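Local atomic coordinates of amine Dehydrogenase (Pseudomonas putida, PDB entry 1JMX), a protein that binds two haem c groups and, as the alpha subunit of a quinohemoprotein amine dehydrogenase, probably takes part in electron transfer. Residues Gly4-Leu8 and Thr59-Leu64; Trp170-Pro175 and Tyr233-Glu237. One frame throughout, in Å; residues are numbered along the deposited sequence.

Contact 1 of 2, residues Gly4-Leu8 and Thr59-Leu64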
loop_
_atom_site.group_PDB
_atom_site.type_symbol
_atom_site.label_atom_id
_atom_site.label_comp_id
_atom_site.label_asym_id
_atom_site.label_seq_id
_atom_site.Cartn_x
_atom_site.Cartn_y
_atom_site.Cartn_z
ATOM N N GLY A 4 -19.179 -21.905 -19.237
ATOM C CA GLY A 4 -19.228 -20.984 -18.122
ATOM C C GLY A 4 -20.275 -21.343 -17.087
ATOM O O GLY A 4 -19.943 -21.474 -15.912
ATOM N N PRO A 5 -21.538 -21.555 -17.499
ATOM C CA PRO A 5 -22.637 -21.898 -16.590
ATOM C C PRO A 5 -22.464 -23.133 -15.719
ATOM O O PRO A 5 -22.834 -23.113 -14.547
ATOM C CB PRO A 5 -23.839 -22.017 -17.536
ATOM C CG PRO A 5 -23.221 -22.351 -18.849
ATOM C CD PRO A 5 -22.031 -21.450 -18.882
ATOM N N SER A 6 -21.890 -24.195 -16.277
ATOM C CA SER A 6 -21.696 -25.423 -15.521
ATOM C C SER A 6 -20.571 -25.274 -14.509
ATOM O O SER A 6 -20.664 -25.820 -13.417
ATOM C CB SER A 6 -21.461 -26.621 -16.450
ATOM O OG SER A 6 -20.094 -26.984 -16.519
ATOM N N LEU A 7 -19.512 -24.548 -14.875
ATOM C CA LEU A 7 -18.384 -24.299 -13.970
ATOM C C LEU A 7 -18.835 -23.398 -12.827
ATOM O O LEU A 7 -18.391 -23.544 -11.693
ATOM C CB LEU A 7 -17.224 -23.635 -14.713
ATOM C CG LEU A 7 -16.180 -24.550 -15.350
ATOM C CD1 LEU A 7 -15.174 -23.723 -16.132
ATOM C CD2 LEU A 7 -15.483 -25.356 -14.276
ATOM N N LEU A 8 -19.705 -22.451 -13.149
ATOM C CA LEU A 8 -20.259 -21.525 -12.170
ATOM C C LEU A 8 -20.931 -22.306 -11.051
ATOM O O LEU A 8 -20.779 -21.990 -9.876
ATOM C CB LEU A 8 -21.317 -20.640 -12.825
ATOM C CG LEU A 8 -21.021 -19.164 -13.028
ATOM C CD1 LEU A 8 -22.309 -18.486 -13.447
ATOM C CD2 LEU A 8 -20.484 -18.551 -11.747
ATOM N N THR A 59 -11.658 -19.647 -17.891
ATOM C CA THR A 59 -12.963 -19.856 -18.501
ATOM C C THR A 59 -14.022 -19.019 -17.800
ATOM O O THR A 59 -14.808 -18.343 -18.456
ATOM C CB THR A 59 -13.374 -21.347 -18.469
ATOM O OG1 THR A 59 -12.403 -22.121 -19.183
ATOM C CG2 THR A 59 -14.754 -21.548 -19.114
ATOM N N LEU A 60 -14.019 -19.042 -16.469
ATOM C CA LEU A 60 -14.994 -18.275 -15.696
ATOM C C LEU A 60 -14.841 -16.772 -15.863
ATOM O O LEU A 60 -15.835 -16.057 -15.947
ATOM C CB LEU A 60 -14.954 -18.662 -14.218
ATOM C CG LEU A 60 -15.717 -19.951 -13.910
ATOM C CD1 LEU A 60 -15.587 -20.288 -12.440
ATOM C CD2 LEU A 60 -17.186 -19.792 -14.291
ATOM N N VAL A 61 -13.601 -16.295 -15.922
ATOM C CA VAL A 61 -13.332 -14.866 -16.101
ATOM C C VAL A 61 -13.913 -14.405 -17.436
ATOM O O VAL A 61 -14.609 -13.399 -17.495
ATOM C CB VAL A 61 -11.808 -14.560 -16.053
ATOM C CG1 VAL A 61 -11.536 -13.116 -16.474
ATOM C CG2 VAL A 61 -11.263 -14.812 -14.647
ATOM N N LYS A 62 -13.660 -15.176 -18.493
ATOM C CA LYS A 62 -14.165 -14.859 -19.828
ATOM C C LYS A 62 -15.687 -14.794 -19.788
ATOM O O LYS A 62 -16.292 -13.821 -20.244
ATOM C CB LYS A 62 -13.706 -15.922 -20.834
ATOM C CG LYS A 62 -14.231 -15.733 -22.265
ATOM C CD LYS A 62 -13.501 -14.614 -22.989
ATOM C CE LYS A 62 -13.939 -14.487 -24.442
ATOM N NZ LYS A 62 -15.185 -13.698 -24.631
ATOM N N TYR A 63 -16.289 -15.813 -19.181
ATOM C CA TYR A 63 -17.738 -15.904 -19.063
ATOM C C TYR A 63 -18.337 -14.728 -18.298
ATOM O O TYR A 63 -19.285 -14.092 -18.753
ATOM C CB TYR A 63 -18.137 -17.227 -18.385
ATOM C CG TYR A 63 -19.629 -17.378 -18.195
ATOM C CD1 TYR A 63 -20.223 -17.179 -16.943
ATOM C CD2 TYR A 63 -20.462 -17.667 -19.279
ATOM C CE1 TYR A 63 -21.609 -17.257 -16.780
ATOM C CE2 TYR A 63 -21.852 -17.748 -19.127
ATOM C CZ TYR A 63 -22.418 -17.538 -17.878
ATOM O OH TYR A 63 -23.789 -17.590 -17.740
ATOM N N LEU A 64 -17.768 -14.427 -17.141
ATOM C CA LEU A 64 -18.278 -13.339 -16.314
ATOM C C LEU A 64 -17.973 -11.946 -16.866
ATOM O O LEU A 64 -18.787 -11.043 -16.746
ATOM C CB LEU A 64 -17.760 -13.499 -14.890
ATOM C CG LEU A 64 -18.239 -14.803 -14.250
ATOM C CD1 LEU A 64 -17.426 -15.117 -13.016
ATOM C CD2 LEU A 64 -19.725 -14.702 -13.939
#
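Tyr63 lays its ring against the first turn of helix 4-12. Its CB points toward that helix, and CG anti to the backbone N (chi1 178°) lays the ring over Gly4. CB starts beside Gly4 CA at 3.9 Å, and CG comes to 3.6 Å from that same CA, which sits over one face of the ring near its rim in a CH-pi contact. Farther out along one side, CE2 meets Pro5 CD at 3.7 Å, while Pro5 N lies over the ring centre; on the other side CE1 touches Leu8 CD1 at 3.6 Å. The fit depends on Gly4, since any CB there would run into Tyr63 CD2. One turn back, Leu60 CD2 nestles against Leu7 CB and the backbone, 3.6 Å from Gly4 O, and Leu7 CD1 meets Thr59 CG2 at 3.7 Å. No hydrogen bond joins the segments. A serine in place of Tyr63 would probably open a gap over Gly4 and Pro5 and leave Leu8 CD1 without its aromatic neighbour. Leu60 also touches a haem c, and Leu8 lies close to the haem-linked Cys12, which brings the interface up to the cofactor. Steep crossing of the segment axes (-116°, 9.4 Å apart), with glycine facing an aromatic ring, is consistent with the cytochrome c fold, where the helix before the haem-binding cysteines typically packs this way against the last helix of the fold.

Contact 2 of 2, residues Trp170-Pro175 and Tyr233-Glu237; sequences WQKARP and YNGYE
Trp170 points its indole N-H at Asn234, where NE1 donates to the backbone O of Asn234 at 3.2 Å with an N-H...O angle of 144°. That oxygen lies in the indole plane, at the ring edge. The same N-H makes a second, weak bond to Asn234 OD1 at 3.2 Å, so one donor is shared between the main chain and side chain of a single residue. OD1 is also covered by Arg174: it sits over the centre of one guanidinium face, 3.1 Å from Arg174 CZ, with amide and guanidinium planes 85° apart. This is a face contact without a hydrogen bond, since neither NE nor NH2 points properly at the oxygen. Beyond the indole nitrogen, Trp170 CZ2 packs against Tyr236 CD2 at 3.6 Å. Arg174 CG covers Gly235 CA, and Pro175 CG reaches Gly235 O at 3.5 Å. Asn234 and Gly235, both with positive phi, form a type I' turn in the beta hairpin between strands 223-233 and 237-244 of the eight-stranded barrel. A classic beta bulge follows, in which Tyr233 O accepts from both Glu237 N (2.8 Å) and Tyr236 N (3.2 Å). A CB on Gly235 would strike Arg174 CG. Trp170 owes its reach to an extended first torsion (chi1 179°), which carries the indole off the last turn of the helix. Farther out, Asp66 OD1 holds Asn234 N, while Asp66 O takes a weak bond from Arg174 NH1. Tyr236 is secured through its hydroxyl to Leu70 O.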
loop_
_atom_site.group_PDB
_atom_site.type_symbol
_atom_site.label_atom_id
_atom_site.label_comp_id
_atom_site.label_asym_id
_atom_site.label_seq_id
_atom_site.Cartn_x
_atom_site.Cartn_y
_atom_site.Cartn_z
ATOM N N TRP A 170 -24.928 -0.996 -24.537
ATOM C CA TRP A 170 -23.702 -1.647 -24.940
ATOM C C TRP A 170 -23.980 -3.126 -25.237
ATOM O O TRP A 170 -23.434 -3.682 -26.185
ATOM C CB TRP A 170 -22.620 -1.518 -23.872
ATOM C CG TRP A 170 -21.388 -2.211 -24.299
ATOM C CD1 TRP A 170 -20.863 -3.345 -23.769
ATOM C CD2 TRP A 170 -20.566 -1.870 -25.420
ATOM N NE1 TRP A 170 -19.769 -3.739 -24.492
ATOM C CE2 TRP A 170 -19.563 -2.851 -25.512
ATOM C CE3 TRP A 170 -20.585 -0.829 -26.358
ATOM C CZ2 TRP A 170 -18.582 -2.828 -26.506
ATOM C CZ3 TRP A 170 -19.610 -0.803 -27.348
ATOM C CH2 TRP A 170 -18.621 -1.800 -27.414
ATOM N N GLN A 171 -24.832 -3.751 -24.425
ATOM C CA GLN A 171 -25.186 -5.155 -24.611
ATOM C C GLN A 171 -25.829 -5.409 -25.975
ATOM O O GLN A 171 -25.777 -6.524 -26.495
ATOM C CB GLN A 171 -26.147 -5.619 -23.514
ATOM C CG GLN A 171 -25.523 -5.725 -22.142
ATOM C CD GLN A 171 -26.474 -6.321 -21.119
ATOM O OE1 GLN A 171 -26.509 -7.545 -20.919
ATOM N NE2 GLN A 171 -27.263 -5.459 -20.469
ATOM N N LYS A 172 -26.472 -4.384 -26.530
ATOM C CA LYS A 172 -27.115 -4.503 -27.833
ATOM C C LYS A 172 -26.188 -4.099 -28.979
ATOM O O LYS A 172 -26.167 -4.759 -30.022
ATOM C CB LYS A 172 -28.402 -3.672 -27.883
ATOM C CG LYS A 172 -29.549 -4.211 -27.017
ATOM C CD LYS A 172 -30.379 -5.316 -27.701
ATOM C CE LYS A 172 -29.609 -6.627 -27.918
ATOM N NZ LYS A 172 -29.171 -6.834 -29.350
ATOM N N ALA A 173 -25.400 -3.046 -28.768
ATOM C CA ALA A 173 -24.487 -2.550 -29.792
ATOM C C ALA A 173 -23.090 -3.156 -29.767
ATOM O O ALA A 173 -22.240 -2.749 -30.548
ATOM C CB ALA A 173 -24.398 -1.023 -29.720
ATOM N N ARG A 174 -22.855 -4.133 -28.896
ATOM C CA ARG A 174 -21.546 -4.788 -28.768
ATOM C C ARG A 174 -21.121 -5.554 -30.023
ATOM O O ARG A 174 -21.758 -6.543 -30.400
ATOM C CB ARG A 174 -21.579 -5.757 -27.589
ATOM C CG ARG A 174 -20.296 -6.514 -27.353
ATOM C CD ARG A 174 -20.528 -7.654 -26.376
ATOM N NE ARG A 174 -21.350 -7.206 -25.257
ATOM C CZ ARG A 174 -21.699 -7.962 -24.222
ATOM N NH1 ARG A 174 -21.308 -9.230 -24.138
ATOM N NH2 ARG A 174 -22.416 -7.424 -23.247
ATOM N N PRO A 175 -20.000 -5.146 -30.655
ATOM C CA PRO A 175 -19.502 -5.813 -31.869
ATOM C C PRO A 175 -18.895 -7.193 -31.605
ATOM O O PRO A 175 -18.510 -7.511 -30.478
ATOM C CB PRO A 175 -18.436 -4.840 -32.370
ATOM C CG PRO A 175 -17.869 -4.304 -31.084
ATOM C CD PRO A 175 -19.126 -4.018 -30.283
ATOM N N TYR A 233 -12.494 -9.410 -24.554
ATOM C CA TYR A 233 -13.554 -9.443 -23.551
ATOM C C TYR A 233 -14.573 -8.348 -23.787
ATOM O O TYR A 233 -14.221 -7.228 -24.145
ATOM C CB TYR A 233 -12.979 -9.234 -22.152
ATOM C CG TYR A 233 -11.984 -10.267 -21.708
ATOM C CD1 TYR A 233 -10.623 -9.977 -21.677
ATOM C CD2 TYR A 233 -12.403 -11.521 -21.268
ATOM C CE1 TYR A 233 -9.705 -10.904 -21.214
ATOM C CE2 TYR A 233 -11.496 -12.455 -20.803
ATOM C CZ TYR A 233 -10.150 -12.139 -20.776
ATOM O OH TYR A 233 -9.247 -13.049 -20.298
ATOM N N ASN A 234 -15.840 -8.684 -23.589
ATOM C CA ASN A 234 -16.941 -7.738 -23.723
ATOM C C ASN A 234 -16.955 -6.925 -25.019
ATOM O O ASN A 234 -17.376 -5.773 -25.026
ATOM C CB ASN A 234 -16.964 -6.809 -22.503
ATOM C CG ASN A 234 -18.281 -6.073 -22.342
ATOM O OD1 ASN A 234 -19.309 -6.498 -22.853
ATOM N ND2 ASN A 234 -18.250 -4.962 -21.623
ATOM N N GLY A 235 -16.455 -7.516 -26.101
ATOM C CA GLY A 235 -16.465 -6.850 -27.392
ATOM C C GLY A 235 -15.499 -5.710 -27.633
ATOM O O GLY A 235 -15.436 -5.209 -28.754
ATOM N N TYR A 236 -14.746 -5.294 -26.614
ATOM C CA TYR A 236 -13.789 -4.199 -26.782
ATOM C C TYR A 236 -12.533 -4.317 -25.927
ATOM O O TYR A 236 -11.492 -3.787 -26.302
ATOM C CB TYR A 236 -14.456 -2.834 -26.552
ATOM C CG TYR A 236 -14.696 -2.460 -25.100
ATOM C CD1 TYR A 236 -13.912 -1.490 -24.473
ATOM C CD2 TYR A 236 -15.711 -3.066 -24.361
ATOM C CE1 TYR A 236 -14.135 -1.131 -23.149
ATOM C CE2 TYR A 236 -15.943 -2.716 -23.038
ATOM C CZ TYR A 236 -15.157 -1.748 -22.439
ATOM O OH TYR A 236 -15.410 -1.377 -21.145
ATOM N N GLU A 237 -12.624 -5.017 -24.794
ATOM C CA GLU A 237 -11.478 -5.187 -23.896
ATOM C C GLU A 237 -10.448 -6.192 -24.394
ATOM O O GLU A 237 -10.515 -7.388 -24.110
ATOM C CB GLU A 237 -11.936 -5.539 -22.479
ATOM C CG GLU A 237 -12.604 -4.390 -21.726
ATOM C CD GLU A 237 -11.633 -3.292 -21.278
ATOM O OE1 GLU A 237 -10.449 -3.288 -21.684
ATOM O OE2 GLU A 237 -12.064 -2.416 -20.502
#

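From the N terminus, helix 4-12 leads into Cys12 and Cys15, covalently bound to haem c, and His16, an iron ligand; the chain then passes through helix 34-48, with the axial Met44, before helix 54-67 returns to close a 50-residue loop at contact 1. Contact 2 opens only later, at the end of helix 165-173, and closes after four strands of the barrel, at the 233-237 hairpin. The two loops are in series, neither nested nor crossed. Their centres lie about 17 Å apart, yet they meet directly: Lys62 CD packs on Tyr233 CE2 at 3.7 Å. Helix 54-67 faces helix 4-12 on one flank and the barrel on another, joining the haem-binding region to the barrel.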